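PDB 5XTF: 2,3-dihydroxy-2,3-dihydrophenylpropionate dehydrogenase from Pseudomonas sp. MC1, which catalyses the NAD(+)-dependent oxidation of naphthalene cis-dihydrodiol to 1,2-dihydroxynaphthalene in the breakdown of aromatic hydrocarbons. Local coordinates for residues S161-G166 / G264-I269; N197-G202 / L251-R256. All blocks are in the same frame, centred on the assembly; numbering follows the deposited sequence.

Contact 1: S161-G166 / G264-I269; sequences SSHAVG and GTVISI
The imidazole of H163 reaches across to V266 and S268, joining the loop after strand 153-157 to strand 266-269, the end strand of this chain's parallel Rossmann sheet in the short-chain dehydrogenase/reductase fold. The two residues it meets lie on one side of the strand, with I267 between them facing away. Methyl CG1 of V266 lies at the ring's edge, in its plane, with H163 CE1 3.8 Å from it. With CG1 anti to the backbone N (chi1 169°), this methyl of V266 is the branch that faces the ring. S268 comes in obliquely: its OG is 3.6 Å from H163 NE2, a contact without a hydrogen bond. NE2 is instead satisfied by S200 OG on the neighbouring strand 195-201, a bond that would help hold the ring's rotation. A leucine in place of H163 is likely to leave the S200 hydroxyl without its imidazole partner. H163 O accepts a hydrogen bond from K184 NZ of the third subunit, and two residues on V165 packs on Y188 of that subunit. One face of the imidazole is backed by the preceding residue, S162, whose CB sits 4.0 Å above the ring plane, over its centre.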
ATOM      1  N   SER B 161      -7.397  10.746  -4.138  1.00 35.71           N
ATOM      2  CA  SER B 161      -6.121  11.103  -4.740  1.00 34.77           C
ATOM      3  C   SER B 161      -4.932  10.749  -3.857  1.00 34.88           C
ATOM      4  O   SER B 161      -3.791  10.797  -4.334  1.00 33.26           O
ATOM      5  CB  SER B 161      -6.098  12.599  -5.056  1.00 32.60           C
ATOM      6  OG  SER B 161      -6.956  12.917  -6.147  1.00 37.23           O
ATOM      7  N   SER B 162      -5.166  10.411  -2.586  1.00 32.93           N
ATOM      8  CA  SER B 162      -4.093   9.895  -1.748  1.00 30.43           C
ATOM      9  C   SER B 162      -3.672   8.479  -2.138  1.00 30.25           C
ATOM     10  O   SER B 162      -2.599   8.038  -1.723  1.00 30.09           O
ATOM     11  CB  SER B 162      -4.517   9.900  -0.279  1.00 30.35           C
ATOM     12  OG  SER B 162      -4.965  11.176   0.130  1.00 33.41           O
ATOM     13  N   HIS B 163      -4.490   7.755  -2.902  1.00 34.03           N
ATOM     14  CA  HIS B 163      -4.244   6.347  -3.214  1.00 36.32           C
ATOM     15  C   HIS B 163      -4.127   6.070  -4.703  1.00 35.59           C
ATOM     16  O   HIS B 163      -3.300   5.251  -5.104  1.00 42.35           O
ATOM     17  CB  HIS B 163      -5.368   5.462  -2.622  1.00 35.97           C
ATOM     18  CG  HIS B 163      -5.814   5.891  -1.259  1.00 35.65           C
ATOM     19  ND1 HIS B 163      -5.073   5.646  -0.122  1.00 38.73           N
ATOM     20  CD2 HIS B 163      -6.904   6.589  -0.855  1.00 34.87           C
ATOM     21  CE1 HIS B 163      -5.697   6.160   0.926  1.00 34.44           C
ATOM     22  NE2 HIS B 163      -6.806   6.742   0.507  1.00 29.46           N
ATOM     23  N   ALA B 164      -4.925   6.736  -5.536  1.00 35.42           N
ATOM     24  CA  ALA B 164      -4.981   6.461  -6.964  1.00 40.95           C
ATOM     25  C   ALA B 164      -4.827   7.762  -7.742  1.00 41.90           C
ATOM     26  O   ALA B 164      -4.886   8.859  -7.177  1.00 39.49           O
ATOM     27  CB  ALA B 164      -6.296   5.760  -7.346  1.00 38.12           C
ATOM     28  N   VAL B 165      -4.641   7.630  -9.059  1.00 40.02           N
ATOM     29  CA  VAL B 165      -4.550   8.784  -9.949  1.00 37.26           C
ATOM     30  C   VAL B 165      -5.901   8.990 -10.616  1.00 42.47           C
ATOM     31  O   VAL B 165      -6.829   8.200 -10.415  1.00 45.18           O
ATOM     32  CB  VAL B 165      -3.446   8.598 -11.002  1.00 35.36           C
ATOM     33  CG1 VAL B 165      -2.134   8.231 -10.329  1.00 33.28           C
ATOM     34  CG2 VAL B 165      -3.854   7.532 -11.991  1.00 39.41           C
ATOM     35  N   GLY B 166      -6.023  10.043 -11.415  1.00 43.88           N
ATOM     36  CA  GLY B 166      -7.258  10.290 -12.132  1.00 45.82           C
ATOM     37  C   GLY B 166      -8.028  11.507 -11.657  1.00 48.28           C
ATOM     38  O   GLY B 166      -8.591  12.238 -12.476  1.00 52.26           O
ATOM     39  N   GLY B 264      -3.512   5.786  13.251  1.00 25.58           N
ATOM     40  CA  GLY B 264      -2.794   5.507  12.023  1.00 23.99           C
ATOM     41  C   GLY B 264      -3.636   4.989  10.884  1.00 23.79           C
ATOM     42  O   GLY B 264      -3.079   4.529   9.894  1.00 27.75           O
ATOM     43  N   THR B 265      -4.955   5.039  10.994  1.00 26.55           N
ATOM     44  CA  THR B 265      -5.869   4.423  10.042  1.00 27.33           C
ATOM     45  C   THR B 265      -6.358   5.466   9.053  1.00 24.68           C
ATOM     46  O   THR B 265      -6.457   6.651   9.376  1.00 25.38           O
ATOM     47  CB  THR B 265      -7.061   3.790  10.784  1.00 28.87           C
ATOM     48  OG1 THR B 265      -6.636   2.598  11.444  1.00 33.07           O
ATOM     49  CG2 THR B 265      -8.251   3.455   9.876  1.00 29.30           C
ATOM     50  N   VAL B 266      -6.665   5.012   7.844  1.00 26.13           N
ATOM     51  CA  VAL B 266      -7.259   5.835   6.799  1.00 20.11           C
ATOM     52  C   VAL B 266      -8.472   5.083   6.251  1.00 24.36           C
ATOM     53  O   VAL B 266      -8.339   3.953   5.770  1.00 25.73           O
ATOM     54  CB  VAL B 266      -6.246   6.148   5.689  1.00 23.16           C
ATOM     55  CG1 VAL B 266      -6.932   6.769   4.478  1.00 23.90           C
ATOM     56  CG2 VAL B 266      -5.185   7.084   6.222  1.00 21.40           C
ATOM     57  N   ILE B 267      -9.650   5.692   6.343  1.00 21.69           N
ATOM     58  CA  ILE B 267     -10.896   5.084   5.901  1.00 19.11           C
ATOM     59  C   ILE B 267     -11.265   5.680   4.546  1.00 22.50           C
ATOM     60  O   ILE B 267     -11.637   6.856   4.456  1.00 22.47           O
ATOM     61  CB  ILE B 267     -12.018   5.295   6.934  1.00 18.02           C
ATOM     62  CG1 ILE B 267     -11.662   4.580   8.244  1.00 18.19           C
ATOM     63  CG2 ILE B 267     -13.368   4.849   6.372  1.00 15.48           C
ATOM     64  CD1 ILE B 267     -12.661   4.754   9.348  1.00 17.39           C
ATOM     65  N   SER B 268     -11.164   4.877   3.489  1.00 22.20           N
ATOM     66  CA  SER B 268     -11.623   5.286   2.165  1.00 24.78           C
ATOM     67  C   SER B 268     -13.135   5.236   2.081  1.00 26.21           C
ATOM     68  O   SER B 268     -13.766   4.270   2.520  1.00 28.58           O
ATOM     69  CB  SER B 268     -11.046   4.379   1.076  1.00 25.34           C
ATOM     70  OG  SER B 268      -9.652   4.551   0.995  1.00 33.36           O
ATOM     71  N   ILE B 269     -13.713   6.268   1.479  1.00 25.40           N
ATOM     72  CA  ILE B 269     -15.145   6.304   1.222  1.00 24.41           C
ATOM     73  C   ILE B 269     -15.329   6.989  -0.128  1.00 28.00           C
ATOM     74  O   ILE B 269     -15.461   8.214  -0.214  1.00 29.99           O
ATOM     75  CB  ILE B 269     -15.907   6.993   2.378  1.00 23.08           C
ATOM     76  CG1 ILE B 269     -17.393   7.114   2.052  1.00 23.85           C
ATOM     77  CG2 ILE B 269     -15.300   8.349   2.738  1.00 20.60           C
ATOM     78  CD1 ILE B 269     -18.278   7.283   3.275  1.00 24.70           C
TER

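Contact 2: N197-G202 / L251-R256; sequences NAVSPG and LLLASR
This is a buried, mainly apolar contact between a helix and the sheet: the last turn of helix 248-254 lies against strand 195-201, and L253 carries the helix side of it. Both methyls of L253 touch the strand. CD1 approaches V199 CG2 and the backbone oxygen A198 O, at 3.6 Å from each, and also reaches N197 CB at 3.8 Å, while CD2 rests against N197, 3.7 Å from its CB. With chi1 at -67°, L253 CG stands anti to its own carbonyl carbon, and the branched end is directed at the strand. The side chains of V199 and L253 cross obliquely, meeting through one methyl of each.

N197 plays two parts. Its aliphatic CB takes the leucine methyls, while its amide is held by polar partners: OD1 accepts from T265 N, and ND2 donates to I262 O. ND2 also donates to a water 2.9 Å away, and that water in turn donates to L253 O at 3.2 Å, bridging strand and helix where the helix is ending. Next to it, S255 N still closes a helical bond to L251 O, although S255 itself has left helical backbone angles. I267 of strand 266-269 adds to the packing on L253. Helix 248-254 lies in the connection between the neighbouring parallel strands 195-201 and 266-269, part of the SDR Rossmann fold, in which helices flank a central parallel sheet.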
ATOM      1  N   ASN B 197      -5.914   9.990  12.622  1.00 19.84           N
ATOM      2  CA  ASN B 197      -6.481   9.186  11.551  1.00 18.18           C
ATOM      3  C   ASN B 197      -6.902  10.103  10.418  1.00 17.60           C
ATOM      4  O   ASN B 197      -6.756  11.324  10.488  1.00 18.33           O
ATOM      5  CB  ASN B 197      -7.673   8.368  12.036  1.00 23.43           C
ATOM      6  CG  ASN B 197      -7.301   7.393  13.113  1.00 24.47           C
ATOM      7  OD1 ASN B 197      -6.641   6.395  12.847  1.00 23.55           O
ATOM      8  ND2 ASN B 197      -7.718   7.680  14.349  1.00 21.25           N
ATOM      9  N   ALA B 198      -7.437   9.502   9.361  1.00 19.97           N
ATOM     10  CA  ALA B 198      -7.855  10.275   8.205  1.00 17.27           C
ATOM     11  C   ALA B 198      -8.996   9.579   7.494  1.00 18.15           C
ATOM     12  O   ALA B 198      -9.171   8.366   7.587  1.00 18.88           O
ATOM     13  CB  ALA B 198      -6.710  10.498   7.214  1.00 19.18           C
ATOM     14  N   VAL B 199      -9.763  10.381   6.770  1.00 17.80           N
ATOM     15  CA  VAL B 199     -10.813   9.920   5.880  1.00 21.80           C
ATOM     16  C   VAL B 199     -10.431  10.329   4.464  1.00 21.36           C
ATOM     17  O   VAL B 199     -10.032  11.474   4.240  1.00 21.05           O
ATOM     18  CB  VAL B 199     -12.175  10.526   6.259  1.00 18.64           C
ATOM     19  CG1 VAL B 199     -13.241  10.045   5.309  1.00 20.21           C
ATOM     20  CG2 VAL B 199     -12.521  10.181   7.674  1.00 17.75           C
ATOM     21  N   SER B 200     -10.558   9.404   3.511  1.00 21.89           N
ATOM     22  CA  SER B 200     -10.243   9.689   2.112  1.00 23.29           C
ATOM     23  C   SER B 200     -11.510   9.651   1.280  1.00 25.22           C
ATOM     24  O   SER B 200     -11.864   8.602   0.731  1.00 28.19           O
ATOM     25  CB  SER B 200      -9.223   8.687   1.573  1.00 27.55           C
ATOM     26  OG  SER B 200      -7.974   8.878   2.189  1.00 30.88           O
ATOM     27  N   PRO B 201     -12.232  10.756   1.155  1.00 28.49           N
ATOM     28  CA  PRO B 201     -13.431  10.764   0.313  1.00 30.19           C
ATOM     29  C   PRO B 201     -13.073  10.914  -1.158  1.00 34.07           C
ATOM     30  O   PRO B 201     -11.958  11.295  -1.526  1.00 37.16           O
ATOM     31  CB  PRO B 201     -14.198  11.987   0.823  1.00 30.76           C
ATOM     32  CG  PRO B 201     -13.101  12.906   1.303  1.00 26.34           C
ATOM     33  CD  PRO B 201     -12.060  12.015   1.897  1.00 24.21           C
ATOM     34  N   GLY B 202     -14.042  10.604  -2.012  1.00 31.75           N
ATOM     35  CA  GLY B 202     -13.805  10.755  -3.434  1.00 37.07           C
ATOM     36  C   GLY B 202     -15.067  10.686  -4.261  1.00 43.23           C
ATOM     37  O   GLY B 202     -16.029  10.038  -3.847  1.00 47.27           O
ATOM     38  N   LEU B 251     -17.185  10.516  12.251  1.00 22.21           N
ATOM     39  CA  LEU B 251     -17.803  10.321  13.557  1.00 24.24           C
ATOM     40  C   LEU B 251     -17.200   9.129  14.283  1.00 24.79           C
ATOM     41  O   LEU B 251     -16.907   9.207  15.479  1.00 25.81           O
ATOM     42  CB  LEU B 251     -19.305  10.126  13.393  1.00 26.60           C
ATOM     43  CG  LEU B 251     -20.128  11.347  13.018  1.00 32.73           C
ATOM     44  CD1 LEU B 251     -21.530  10.863  12.657  1.00 33.49           C
ATOM     45  CD2 LEU B 251     -20.177  12.321  14.194  1.00 28.52           C
ATOM     46  N   LEU B 252     -17.035   8.005  13.574  1.00 22.41           N
ATOM     47  CA  LEU B 252     -16.363   6.839  14.141  1.00 25.83           C
ATOM     48  C   LEU B 252     -14.964   7.195  14.639  1.00 25.22           C
ATOM     49  O   LEU B 252     -14.580   6.835  15.760  1.00 28.08           O
ATOM     50  CB  LEU B 252     -16.282   5.731  13.084  1.00 27.77           C
ATOM     51  CG  LEU B 252     -15.933   4.257  13.351  1.00 29.22           C
ATOM     52  CD1 LEU B 252     -15.548   3.617  12.024  1.00 28.07           C
ATOM     53  CD2 LEU B 252     -14.826   4.022  14.358  1.00 31.54           C
ATOM     54  N   LEU B 253     -14.176   7.881  13.804  1.00 23.21           N
ATOM     55  CA  LEU B 253     -12.779   8.160  14.148  1.00 26.99           C
ATOM     56  C   LEU B 253     -12.639   9.150  15.305  1.00 22.02           C
ATOM     57  O   LEU B 253     -11.632   9.119  16.022  1.00 27.25           O
ATOM     58  CB  LEU B 253     -12.020   8.679  12.921  1.00 21.47           C
ATOM     59  CG  LEU B 253     -11.785   7.723  11.745  1.00 23.92           C
ATOM     60  CD1 LEU B 253     -11.146   8.475  10.564  1.00 21.37           C
ATOM     61  CD2 LEU B 253     -10.927   6.538  12.142  1.00 22.50           C
ATOM     62  N   ALA B 254     -13.608  10.038  15.500  1.00 23.38           N
ATOM     63  CA  ALA B 254     -13.555  10.969  16.628  1.00 25.10           C
ATOM     64  C   ALA B 254     -14.144  10.399  17.916  1.00 25.90           C
ATOM     65  O   ALA B 254     -13.790  10.864  19.003  1.00 30.48           O
ATOM     66  CB  ALA B 254     -14.280  12.271  16.277  1.00 23.58           C
ATOM     67  N   SER B 255     -15.034   9.420  17.826  1.00 25.17           N
ATOM     68  CA  SER B 255     -15.697   8.900  19.011  1.00 28.64           C
ATOM     69  C   SER B 255     -14.695   8.244  19.957  1.00 32.70           C
ATOM     70  O   SER B 255     -13.925   7.360  19.560  1.00 28.99           O
ATOM     71  CB  SER B 255     -16.773   7.905  18.593  1.00 26.53           C
ATOM     72  OG  SER B 255     -16.917   6.893  19.565  1.00 27.92           O
ATOM     73  N   ARG B 256     -14.687   8.691  21.216  1.00 30.17           N
ATOM     74  CA  ARG B 256     -13.818   8.056  22.195  1.00 29.01           C
ATOM     75  C   ARG B 256     -14.278   6.657  22.527  1.00 30.29           C
ATOM     76  O   ARG B 256     -13.486   5.863  23.034  1.00 31.73           O
ATOM     77  CB  ARG B 256     -13.769   8.855  23.481  1.00 34.29           C
ATOM     78  CG  ARG B 256     -13.046  10.150  23.383  1.00 34.33           C
ATOM     79  CD  ARG B 256     -13.273  10.914  24.674  1.00 31.32           C
ATOM     80  NE  ARG B 256     -12.640  12.223  24.617  1.00 31.73           N
ATOM     81  CZ  ARG B 256     -11.362  12.421  24.889  1.00 31.75           C
ATOM     82  NH1 ARG B 256     -10.609  11.388  25.232  1.00 31.29           N
ATOM     83  NH2 ARG B 256     -10.834  13.633  24.813  1.00 29.32           N
TER
HETATM   84  O   HOH W   1      -8.882  10.334  14.842  1.00 21.20           O

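From the N terminus, the chain leaves strand 153-157 and enters 161-166, the first half of contact 1. After helix 170-190 it runs into strand 195-201, where 197-202 opens contact 2. That contact closes the smaller loop when helix 248-254 packs back on the strand; the unmodelled residues 206-233 fall within this loop. Contact 1 closes last, at 264-269, so contact 2 is wholly enclosed by it and the two do not cross. Their centres are about 12 Å apart, and neighbouring strands 195-201 and 266-269 join them directly: I267 O lies 2.9 Å from S200 N, probably a hydrogen bond. Together they tie a loop and a helix to this edge of the chain's sheet.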